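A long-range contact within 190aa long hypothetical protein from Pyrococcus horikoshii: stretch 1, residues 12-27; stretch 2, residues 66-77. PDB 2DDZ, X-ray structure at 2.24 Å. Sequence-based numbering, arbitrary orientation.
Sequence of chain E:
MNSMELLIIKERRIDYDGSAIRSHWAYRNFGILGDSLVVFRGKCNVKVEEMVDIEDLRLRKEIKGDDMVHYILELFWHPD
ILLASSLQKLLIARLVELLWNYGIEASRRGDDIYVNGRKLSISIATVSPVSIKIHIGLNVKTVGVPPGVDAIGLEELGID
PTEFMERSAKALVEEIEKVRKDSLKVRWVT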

ATOM      1  N   ARG E  12     -35.782  11.203  13.323  1.00 65.73           N
ATOM      2  CA  ARG E  12     -35.735  10.413  14.559  1.00 56.22           C
ATOM      3  C   ARG E  12     -34.378  10.455  15.251  1.00 57.62           C
ATOM      4  O   ARG E  12     -33.470  11.175  14.840  1.00 59.01           O
ATOM      5  CB  ARG E  12     -36.063   8.956  14.249  1.00 48.71           C
ATOM      6  CG  ARG E  12     -35.420   8.514  12.950  1.00 57.98           C
ATOM      7  CD  ARG E  12     -35.257   7.026  12.824  1.00 59.05           C
ATOM      8  NE  ARG E  12     -34.595   6.701  11.565  1.00 56.02           N
ATOM      9  CZ  ARG E  12     -33.969   5.556  11.329  1.00 53.26           C
ATOM     10  NH1 ARG E  12     -33.919   4.623  12.275  1.00 47.44           N
ATOM     11  NH2 ARG E  12     -33.396   5.343  10.151  1.00 54.90           N
ATOM     12  N   ARG E  13     -34.261   9.667  16.312  1.00 52.17           N
ATOM     13  CA  ARG E  13     -33.024   9.554  17.062  1.00 54.11           C
ATOM     14  C   ARG E  13     -32.492   8.152  16.865  1.00 50.93           C
ATOM     15  O   ARG E  13     -33.255   7.198  16.726  1.00 47.86           O
ATOM     16  CB  ARG E  13     -33.249   9.768  18.556  1.00 50.77           C
ATOM     17  CG  ARG E  13     -33.685  11.155  18.917  1.00 62.00           C
ATOM     18  CD  ARG E  13     -33.254  11.504  20.327  1.00 66.04           C
ATOM     19  NE  ARG E  13     -33.691  12.845  20.711  1.00 80.43           N
ATOM     20  CZ  ARG E  13     -33.513  13.941  19.979  1.00 80.15           C
ATOM     21  NH1 ARG E  13     -33.951  15.108  20.422  1.00 77.80           N
ATOM     22  NH2 ARG E  13     -32.901  13.873  18.807  1.00 81.83           N
ATOM     23  N   ILE E  14     -31.173   8.039  16.850  1.00 48.30           N
ATOM     24  CA  ILE E  14     -30.516   6.754  16.701  1.00 45.72           C
ATOM     25  C   ILE E  14     -29.468   6.716  17.794  1.00 44.07           C
ATOM     26  O   ILE E  14     -28.696   7.665  17.931  1.00 36.11           O
ATOM     27  CB  ILE E  14     -29.813   6.631  15.340  1.00 50.09           C
ATOM     28  CG1 ILE E  14     -30.827   6.771  14.205  1.00 42.35           C
ATOM     29  CG2 ILE E  14     -29.131   5.289  15.245  1.00 29.63           C
ATOM     30  CD1 ILE E  14     -31.943   5.744  14.292  1.00 72.18           C
ATOM     31  N   ASP E  15     -29.443   5.641  18.581  1.00 42.82           N
ATOM     32  CA  ASP E  15     -28.468   5.532  19.665  1.00 44.87           C
ATOM     33  C   ASP E  15     -27.142   4.901  19.223  1.00 46.68           C
ATOM     34  O   ASP E  15     -27.107   3.960  18.428  1.00 42.65           O
ATOM     35  CB  ASP E  15     -29.052   4.738  20.843  1.00 42.79           C
ATOM     36  CG  ASP E  15     -30.348   5.348  21.386  1.00 54.63           C
ATOM     37  OD1 ASP E  15     -30.410   6.586  21.551  1.00 41.55           O
ATOM     38  OD2 ASP E  15     -31.302   4.584  21.652  1.00 49.02           O
ATOM     39  N   TYR E  16     -26.047   5.430  19.753  1.00 47.54           N
ATOM     40  CA  TYR E  16     -24.717   4.931  19.429  1.00 38.23           C
ATOM     41  C   TYR E  16     -24.224   3.969  20.509  1.00 38.71           C
ATOM     42  O   TYR E  16     -23.973   4.374  21.643  1.00 42.66           O
ATOM     43  CB  TYR E  16     -23.743   6.105  19.309  1.00 35.23           C
ATOM     44  CG  TYR E  16     -22.331   5.703  18.953  1.00 46.16           C
ATOM     45  CD1 TYR E  16     -22.039   5.150  17.707  1.00 40.01           C
ATOM     46  CD2 TYR E  16     -21.286   5.870  19.866  1.00 44.44           C
ATOM     47  CE1 TYR E  16     -20.740   4.770  17.380  1.00 49.44           C
ATOM     48  CE2 TYR E  16     -19.987   5.497  19.551  1.00 41.78           C
ATOM     49  CZ  TYR E  16     -19.722   4.946  18.307  1.00 45.66           C
ATOM     50  OH  TYR E  16     -18.450   4.557  17.982  1.00 47.26           O
ATOM     51  N   ASP E  17     -24.097   2.693  20.167  1.00 32.63           N
ATOM     52  CA  ASP E  17     -23.600   1.718  21.129  1.00 38.78           C
ATOM     53  C   ASP E  17     -22.216   1.240  20.669  1.00 44.23           C
ATOM     54  O   ASP E  17     -21.693   0.222  21.147  1.00 36.14           O
ATOM     55  CB  ASP E  17     -24.579   0.542  21.258  1.00 35.59           C
ATOM     56  CG  ASP E  17     -24.658  -0.309  20.006  1.00 44.04           C
ATOM     57  OD1 ASP E  17     -24.589   0.242  18.888  1.00 51.99           O
ATOM     58  OD2 ASP E  17     -24.810  -1.540  20.144  1.00 47.99           O
ATOM     59  N   GLY E  18     -21.634   2.013  19.749  1.00 38.39           N
ATOM     60  CA  GLY E  18     -20.322   1.718  19.204  1.00 31.85           C
ATOM     61  C   GLY E  18     -20.303   0.915  17.910  1.00 32.77           C
ATOM     62  O   GLY E  18     -19.342   1.013  17.140  1.00 38.36           O
ATOM     63  N   SER E  19     -21.352   0.135  17.652  1.00 36.37           N
ATOM     64  CA  SER E  19     -21.389  -0.706  16.453  1.00 34.11           C
ATOM     65  C   SER E  19     -21.485   0.046  15.128  1.00 36.19           C
ATOM     66  O   SER E  19     -21.338  -0.551  14.063  1.00 33.38           O
ATOM     67  CB  SER E  19     -22.526  -1.742  16.548  1.00 31.91           C
ATOM     68  OG  SER E  19     -23.805  -1.126  16.514  1.00 46.28           O
ATOM     69  N   ALA E  20     -21.724   1.350  15.179  1.00 36.69           N
ATOM     70  CA  ALA E  20     -21.805   2.123  13.947  1.00 37.79           C
ATOM     71  C   ALA E  20     -20.405   2.379  13.385  1.00 32.88           C
ATOM     72  O   ALA E  20     -20.254   2.851  12.261  1.00 36.22           O
ATOM     73  CB  ALA E  20     -22.528   3.440  14.199  1.00 34.79           C
ATOM     74  N   ILE E  21     -19.386   2.047  14.173  1.00 34.86           N
ATOM     75  CA  ILE E  21     -17.991   2.224  13.769  1.00 34.69           C
ATOM     76  C   ILE E  21     -17.575   1.178  12.743  1.00 35.56           C
ATOM     77  O   ILE E  21     -16.574   1.348  12.052  1.00 36.26           O
ATOM     78  CB  ILE E  21     -17.033   2.109  14.978  1.00 30.44           C
ATOM     79  CG1 ILE E  21     -15.710   2.796  14.648  1.00 26.97           C
ATOM     80  CG2 ILE E  21     -16.814   0.635  15.339  1.00 30.39           C
ATOM     81  CD1 ILE E  21     -15.846   4.292  14.465  1.00 27.43           C
ATOM     82  N   ARG E  22     -18.348   0.093  12.646  1.00 33.54           N
ATOM     83  CA  ARG E  22     -18.051  -0.986  11.686  1.00 33.12           C
ATOM     84  C   ARG E  22     -18.117  -0.573  10.217  1.00 37.12           C
ATOM     85  O   ARG E  22     -18.838   0.356   9.834  1.00 38.20           O
ATOM     86  CB  ARG E  22     -18.981  -2.212  11.873  1.00 26.12           C
ATOM     87  CG  ARG E  22     -18.867  -2.823  13.283  1.00 41.56           C
ATOM     88  CD  ARG E  22     -19.295  -4.237  13.279  1.00 54.16           C
ATOM     89  NE  ARG E  22     -19.518  -4.839  14.558  1.00 64.20           N
ATOM     90  CZ  ARG E  22     -19.734  -6.150  14.658  1.00 79.33           C
ATOM     91  NH1 ARG E  22     -19.889  -6.674  15.850  1.00 77.12           N
ATOM     92  NH2 ARG E  22     -19.814  -6.918  13.563  1.00 83.52           N
ATOM     93  N   SER E  23     -17.411  -1.330   9.382  1.00 30.49           N
ATOM     94  CA  SER E  23     -17.374  -1.044   7.958  1.00 35.30           C
ATOM     95  C   SER E  23     -18.701  -1.289   7.273  1.00 31.80           C
ATOM     96  O   SER E  23     -19.434  -2.212   7.625  1.00 32.47           O
ATOM     97  CB  SER E  23     -16.274  -1.861   7.256  1.00 29.85           C
ATOM     98  OG  SER E  23     -16.524  -3.259   7.302  1.00 33.50           O
ATOM     99  N   HIS E  24     -18.984  -0.445   6.286  1.00 23.41           N
ATOM    100  CA  HIS E  24     -20.200  -0.512   5.492  1.00 26.74           C
ATOM    101  C   HIS E  24     -21.460  -0.231   6.307  1.00 23.93           C
ATOM    102  O   HIS E  24     -22.560  -0.533   5.868  1.00 37.91           O
ATOM    103  CB  HIS E  24     -20.304  -1.874   4.799  1.00 23.17           C
ATOM    104  CG  HIS E  24     -19.315  -2.071   3.689  1.00 32.07           C
ATOM    105  ND1 HIS E  24     -19.453  -1.478   2.451  1.00 28.49           N
ATOM    106  CD2 HIS E  24     -18.195  -2.830   3.618  1.00 25.55           C
ATOM    107  CE1 HIS E  24     -18.465  -1.868   1.664  1.00 27.67           C
ATOM    108  NE2 HIS E  24     -17.688  -2.689   2.348  1.00 33.41           N
ATOM    109  N   TRP E  25     -21.299   0.374   7.481  1.00 28.84           N
ATOM    110  CA  TRP E  25     -22.445   0.686   8.324  1.00 32.03           C
ATOM    111  C   TRP E  25     -23.489   1.537   7.585  1.00 37.64           C
ATOM    112  O   TRP E  25     -24.663   1.168   7.508  1.00 35.94           O
ATOM    113  CB  TRP E  25     -21.993   1.410   9.587  1.00 32.18           C
ATOM    114  CG  TRP E  25     -23.120   1.738  10.503  1.00 36.70           C
ATOM    115  CD1 TRP E  25     -23.845   0.861  11.250  1.00 33.11           C
ATOM    116  CD2 TRP E  25     -23.681   3.034  10.745  1.00 34.46           C
ATOM    117  NE1 TRP E  25     -24.825   1.527  11.944  1.00 32.88           N
ATOM    118  CE2 TRP E  25     -24.749   2.862  11.654  1.00 28.96           C
ATOM    119  CE3 TRP E  25     -23.388   4.321  10.283  1.00 28.64           C
ATOM    120  CZ2 TRP E  25     -25.526   3.934  12.114  1.00 38.60           C
ATOM    121  CZ3 TRP E  25     -24.164   5.394  10.742  1.00 31.78           C
ATOM    122  CH2 TRP E  25     -25.220   5.189  11.648  1.00 29.53           C
ATOM    123  N   ALA E  26     -23.045   2.674   7.048  1.00 33.80           N
ATOM    124  CA  ALA E  26     -23.909   3.584   6.313  1.00 33.28           C
ATOM    125  C   ALA E  26     -24.582   2.901   5.124  1.00 37.35           C
ATOM    126  O   ALA E  26     -25.761   3.124   4.866  1.00 36.16           O
ATOM    127  CB  ALA E  26     -23.104   4.813   5.828  1.00 27.67           C
ATOM    128  N   TYR E  27     -23.840   2.072   4.399  1.00 33.60           N
ATOM    129  CA  TYR E  27     -24.398   1.408   3.237  1.00 33.46           C
ATOM    130  C   TYR E  27     -25.361   0.299   3.618  1.00 42.34           C
ATOM    131  O   TYR E  27     -26.395   0.103   2.968  1.00 39.67           O
ATOM    132  CB  TYR E  27     -23.275   0.867   2.346  1.00 34.13           C
ATOM    133  CG  TYR E  27     -23.773   0.191   1.088  1.00 32.14           C
ATOM    134  CD1 TYR E  27     -24.555   0.884   0.159  1.00 32.65           C
ATOM    135  CD2 TYR E  27     -23.505  -1.159   0.850  1.00 29.75           C
ATOM    136  CE1 TYR E  27     -25.069   0.248  -0.971  1.00 35.80           C
ATOM    137  CE2 TYR E  27     -24.008  -1.807  -0.277  1.00 34.49           C
ATOM    138  CZ  TYR E  27     -24.793  -1.101  -1.180  1.00 47.57           C
ATOM    139  OH  TYR E  27     -25.316  -1.758  -2.266  1.00 41.39           O
ATOM    140  N   ASP E  66     -26.686  10.630  27.682  1.00 42.69           N
ATOM    141  CA  ASP E  66     -28.083  10.401  27.330  1.00 49.61           C
ATOM    142  C   ASP E  66     -28.475  11.142  26.063  1.00 43.21           C
ATOM    143  O   ASP E  66     -29.447  10.783  25.404  1.00 50.53           O
ATOM    144  CB  ASP E  66     -29.013  10.815  28.479  1.00 57.67           C
ATOM    145  CG  ASP E  66     -28.903   9.892  29.689  1.00 68.93           C
ATOM    146  OD1 ASP E  66     -28.971   8.651  29.518  1.00 61.28           O
ATOM    147  OD2 ASP E  66     -28.758  10.413  30.816  1.00 70.87           O
ATOM    148  N   ASP E  67     -27.710  12.171  25.716  1.00 37.75           N
ATOM    149  CA  ASP E  67     -28.013  12.961  24.535  1.00 40.06           C
ATOM    150  C   ASP E  67     -26.733  13.484  23.887  1.00 41.32           C
ATOM    151  O   ASP E  67     -26.050  14.351  24.441  1.00 33.13           O
ATOM    152  CB  ASP E  67     -28.923  14.117  24.937  1.00 40.70           C
ATOM    153  CG  ASP E  67     -29.597  14.756  23.757  1.00 50.89           C
ATOM    154  OD1 ASP E  67     -30.009  14.008  22.841  1.00 56.90           O
ATOM    155  OD2 ASP E  67     -29.732  15.997  23.755  1.00 55.76           O
ATOM    156  N   MET E  68     -26.436  12.980  22.692  1.00 41.26           N
ATOM    157  CA  MET E  68     -25.210  13.352  21.985  1.00 41.85           C
ATOM    158  C   MET E  68     -25.428  13.446  20.475  1.00 39.99           C
ATOM    159  O   MET E  68     -26.290  12.760  19.917  1.00 36.55           O
ATOM    160  CB  MET E  68     -24.144  12.279  22.298  1.00 35.74           C
ATOM    161  CG  MET E  68     -22.689  12.543  21.886  1.00 51.32           C
ATOM    162  SD  MET E  68     -21.577  11.149  22.294  1.00 28.31           S
ATOM    163  CE  MET E  68     -21.173  11.566  23.820  1.00 28.52           C
ATOM    164  N   VAL E  69     -24.662  14.319  19.823  1.00 41.21           N
ATOM    165  CA  VAL E  69     -24.698  14.460  18.366  1.00 43.05           C
ATOM    166  C   VAL E  69     -23.557  13.550  17.869  1.00 47.98           C
ATOM    167  O   VAL E  69     -22.391  13.743  18.242  1.00 41.80           O
ATOM    168  CB  VAL E  69     -24.418  15.918  17.909  1.00 46.80           C
ATOM    169  CG1 VAL E  69     -24.232  15.963  16.398  1.00 48.02           C
ATOM    170  CG2 VAL E  69     -25.579  16.827  18.302  1.00 46.47           C
ATOM    171  N   HIS E  70     -23.892  12.563  17.045  1.00 42.86           N
ATOM    172  CA  HIS E  70     -22.900  11.614  16.538  1.00 43.48           C
ATOM    173  C   HIS E  70     -22.519  11.834  15.083  1.00 43.97           C
ATOM    174  O   HIS E  70     -23.370  12.171  14.246  1.00 37.89           O
ATOM    175  CB  HIS E  70     -23.428  10.179  16.678  1.00 45.85           C
ATOM    176  CG  HIS E  70     -23.754   9.784  18.084  1.00 50.48           C
ATOM    177  ND1 HIS E  70     -22.785   9.449  19.008  1.00 46.23           N
ATOM    178  CD2 HIS E  70     -24.942   9.677  18.728  1.00 46.28           C
ATOM    179  CE1 HIS E  70     -23.362   9.153  20.159  1.00 52.09           C
ATOM    180  NE2 HIS E  70     -24.671   9.282  20.016  1.00 50.36           N
ATOM    181  N   TYR E  71     -21.241  11.637  14.778  1.00 39.48           N
ATOM    182  CA  TYR E  71     -20.771  11.764  13.400  1.00 34.18           C
ATOM    183  C   TYR E  71     -20.074  10.472  13.046  1.00 33.03           C
ATOM    184  O   TYR E  71     -19.111  10.085  13.701  1.00 42.68           O
ATOM    185  CB  TYR E  71     -19.768  12.909  13.220  1.00 39.64           C
ATOM    186  CG  TYR E  71     -20.270  14.267  13.624  1.00 43.16           C
ATOM    187  CD1 TYR E  71     -20.407  14.600  14.969  1.00 47.16           C
ATOM    188  CD2 TYR E  71     -20.593  15.232  12.664  1.00 39.83           C
ATOM    189  CE1 TYR E  71     -20.849  15.862  15.360  1.00 41.35           C
ATOM    190  CE2 TYR E  71     -21.041  16.507  13.045  1.00 33.08           C
ATOM    191  CZ  TYR E  71     -21.163  16.809  14.400  1.00 35.36           C
ATOM    192  OH  TYR E  71     -21.589  18.049  14.803  1.00 37.69           O
ATOM    193  N   ILE E  72     -20.562   9.799  12.017  1.00 32.52           N
ATOM    194  CA  ILE E  72     -19.950   8.560  11.592  1.00 30.22           C
ATOM    195  C   ILE E  72     -19.452   8.736  10.185  1.00 33.68           C
ATOM    196  O   ILE E  72     -20.219   8.936   9.246  1.00 28.92           O
ATOM    197  CB  ILE E  72     -20.925   7.398  11.673  1.00 35.63           C
ATOM    198  CG1 ILE E  72     -21.073   6.997  13.135  1.00 30.45           C
ATOM    199  CG2 ILE E  72     -20.422   6.217  10.847  1.00 31.34           C
ATOM    200  CD1 ILE E  72     -22.310   6.251  13.367  1.00 62.74           C
ATOM    201  N   LEU E  73     -18.137   8.671  10.063  1.00 34.60           N
ATOM    202  CA  LEU E  73     -17.476   8.849   8.801  1.00 25.40           C
ATOM    203  C   LEU E  73     -16.828   7.573   8.276  1.00 26.83           C
ATOM    204  O   LEU E  73     -16.223   6.813   9.036  1.00 34.12           O
ATOM    205  CB  LEU E  73     -16.431   9.945   8.961  1.00 41.91           C
ATOM    206  CG  LEU E  73     -15.558  10.249   7.752  1.00 44.78           C
ATOM    207  CD1 LEU E  73     -16.431  10.726   6.604  1.00 49.58           C
ATOM    208  CD2 LEU E  73     -14.535  11.302   8.133  1.00 46.92           C
ATOM    209  N   GLU E  74     -16.989   7.326   6.976  1.00 27.70           N
ATOM    210  CA  GLU E  74     -16.364   6.176   6.336  1.00 28.79           C
ATOM    211  C   GLU E  74     -15.758   6.603   5.006  1.00 27.26           C
ATOM    212  O   GLU E  74     -16.415   7.200   4.162  1.00 24.79           O
ATOM    213  CB  GLU E  74     -17.347   5.022   6.116  1.00 31.23           C
ATOM    214  CG  GLU E  74     -16.639   3.737   5.644  1.00 24.05           C
ATOM    215  CD  GLU E  74     -17.459   2.471   5.892  1.00 39.07           C
ATOM    216  OE1 GLU E  74     -18.701   2.554   5.901  1.00 35.55           O
ATOM    217  OE2 GLU E  74     -16.866   1.383   6.056  1.00 29.47           O
ATOM    218  N   LEU E  75     -14.476   6.309   4.851  1.00 28.77           N
ATOM    219  CA  LEU E  75     -13.747   6.660   3.648  1.00 31.13           C
ATOM    220  C   LEU E  75     -13.037   5.437   3.086  1.00 34.01           C
ATOM    221  O   LEU E  75     -12.216   4.799   3.752  1.00 36.29           O
ATOM    222  CB  LEU E  75     -12.723   7.762   3.955  1.00 34.55           C
ATOM    223  CG  LEU E  75     -13.305   9.083   4.463  1.00 38.65           C
ATOM    224  CD1 LEU E  75     -12.197  10.079   4.677  1.00 41.13           C
ATOM    225  CD2 LEU E  75     -14.307   9.621   3.449  1.00 37.80           C
ATOM    226  N   PHE E  76     -13.357   5.123   1.845  1.00 28.73           N
ATOM    227  CA  PHE E  76     -12.758   3.990   1.188  1.00 33.38           C
ATOM    228  C   PHE E  76     -11.458   4.404   0.521  1.00 31.47           C
ATOM    229  O   PHE E  76     -11.340   4.474  -0.701  1.00 35.39           O
ATOM    230  CB  PHE E  76     -13.756   3.401   0.197  1.00 33.82           C
ATOM    231  CG  PHE E  76     -14.987   2.855   0.860  1.00 40.33           C
ATOM    232  CD1 PHE E  76     -16.043   3.699   1.203  1.00 27.77           C
ATOM    233  CD2 PHE E  76     -15.067   1.500   1.196  1.00 28.96           C
ATOM    234  CE1 PHE E  76     -17.168   3.196   1.874  1.00 30.92           C
ATOM    235  CE2 PHE E  76     -16.189   0.985   1.865  1.00 33.42           C
ATOM    236  CZ  PHE E  76     -17.239   1.834   2.205  1.00 27.88           C
ATOM    237  N   TRP E  77     -10.489   4.706   1.367  1.00 31.70           N
ATOM    238  CA  TRP E  77      -9.166   5.114   0.942  1.00 41.45           C
ATOM    239  C   TRP E  77      -8.275   3.999   1.425  1.00 41.78           C
ATOM    240  O   TRP E  77      -8.772   2.974   1.875  1.00 47.70           O
ATOM    241  CB  TRP E  77      -8.790   6.427   1.631  1.00 38.60           C
ATOM    242  CG  TRP E  77      -9.734   7.550   1.312  1.00 45.00           C
ATOM    243  CD1 TRP E  77     -10.802   7.513   0.454  1.00 44.40           C
ATOM    244  CD2 TRP E  77      -9.660   8.895   1.798  1.00 45.22           C
ATOM    245  NE1 TRP E  77     -11.390   8.751   0.373  1.00 43.76           N
ATOM    246  CE2 TRP E  77     -10.710   9.618   1.187  1.00 50.18           C
ATOM    247  CE3 TRP E  77      -8.808   9.560   2.689  1.00 43.03           C
ATOM    248  CZ2 TRP E  77     -10.926  10.976   1.437  1.00 46.84           C
ATOM    249  CZ3 TRP E  77      -9.024  10.909   2.937  1.00 37.34           C
ATOM    250  CH2 TRP E  77     -10.076  11.602   2.312  1.00 42.48           C
TER
HETATM  251  O   HOH W   1     -20.410   3.652   7.545  1.00 34.16           O
HETATM  252  O   HOH W   2     -20.875   2.380   4.452  1.00 36.65           O

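Stretch 1 is largely loop, with a short 3-10 segment and the first turn of a helix, and it packs against one face of the strand in stretch 2. His70, Ile72 and Glu74, alternate residues of that strand, all direct their CA-to-CB bonds toward it.

The contact opens loosely. Arg13 NE lies 4.4 Å from Asp67 OD1, which sits over one face of the guanidinium, well out of its plane. No N-H points at the oxygen, so the two charges attract without forming a salt bridge.

Tyr16 makes the first close packing. Tyr16 CB sits over the face of the His70 imidazole, 3.2 Å from His70 CE1, and makes a CH-pi contact. A flat histidine ring suits this place, offering a face to the tyrosine methylene while its nitrogens are hydrogen-bonded elsewhere in the structure. Farther out, Tyr16 CD1 comes within 4.5 Å of Ile72 CD1.

Next the chain turns. Gly18 has phi 94° and psi -25°, where a CB would be jammed against the preceding carbonyl O, so glycine fits for a backbone reason. Ser19 OG donates to Asp17 OD1 at 2.8 Å, and Ile21 N bonds to Gly18 O at 3.1 Å, bracing the 3-10 segment. Ala20 points its small methyl toward Ile72; the modelled separation between Ala20 CB and Ile72 CD1, 2.9 Å, is too short to interpret closely.

Arg22 to Trp25 form a type II turn that brings the N-H of His24 to Glu74. His24, at the N-cap position, donates through its backbone N to Glu74 OE2 at 2.8 Å with a nearly straight angle of 165°; a weak second bond runs from the same N to Glu74 OE1 at 3.0 Å. The carboxylate thus serves as an acceptor for a buried amide. The His24 ring also meets Phe76 obliquely, with His24 CE1 3.7 Å from Phe76 CE2.

Trp25 points toward the strand and presents one face of its indole to Ile72, whose CD1 lies 3.3 Å from Trp25 CZ3 in a CH-pi contact. A broad aromatic surface suits the branched aliphatic chain of Ile72, the residue most covered in this contact.

Two waters extend the reach of Glu74: each donates to Glu74 OE1 at 2.6 Å, one accepting from Ala26 N at 2.9 Å and the other from Tyr27 N at 3.0 Å. The helix's first turn, whose early N-H groups lack helical acceptors, is thereby linked to an acidic side chain.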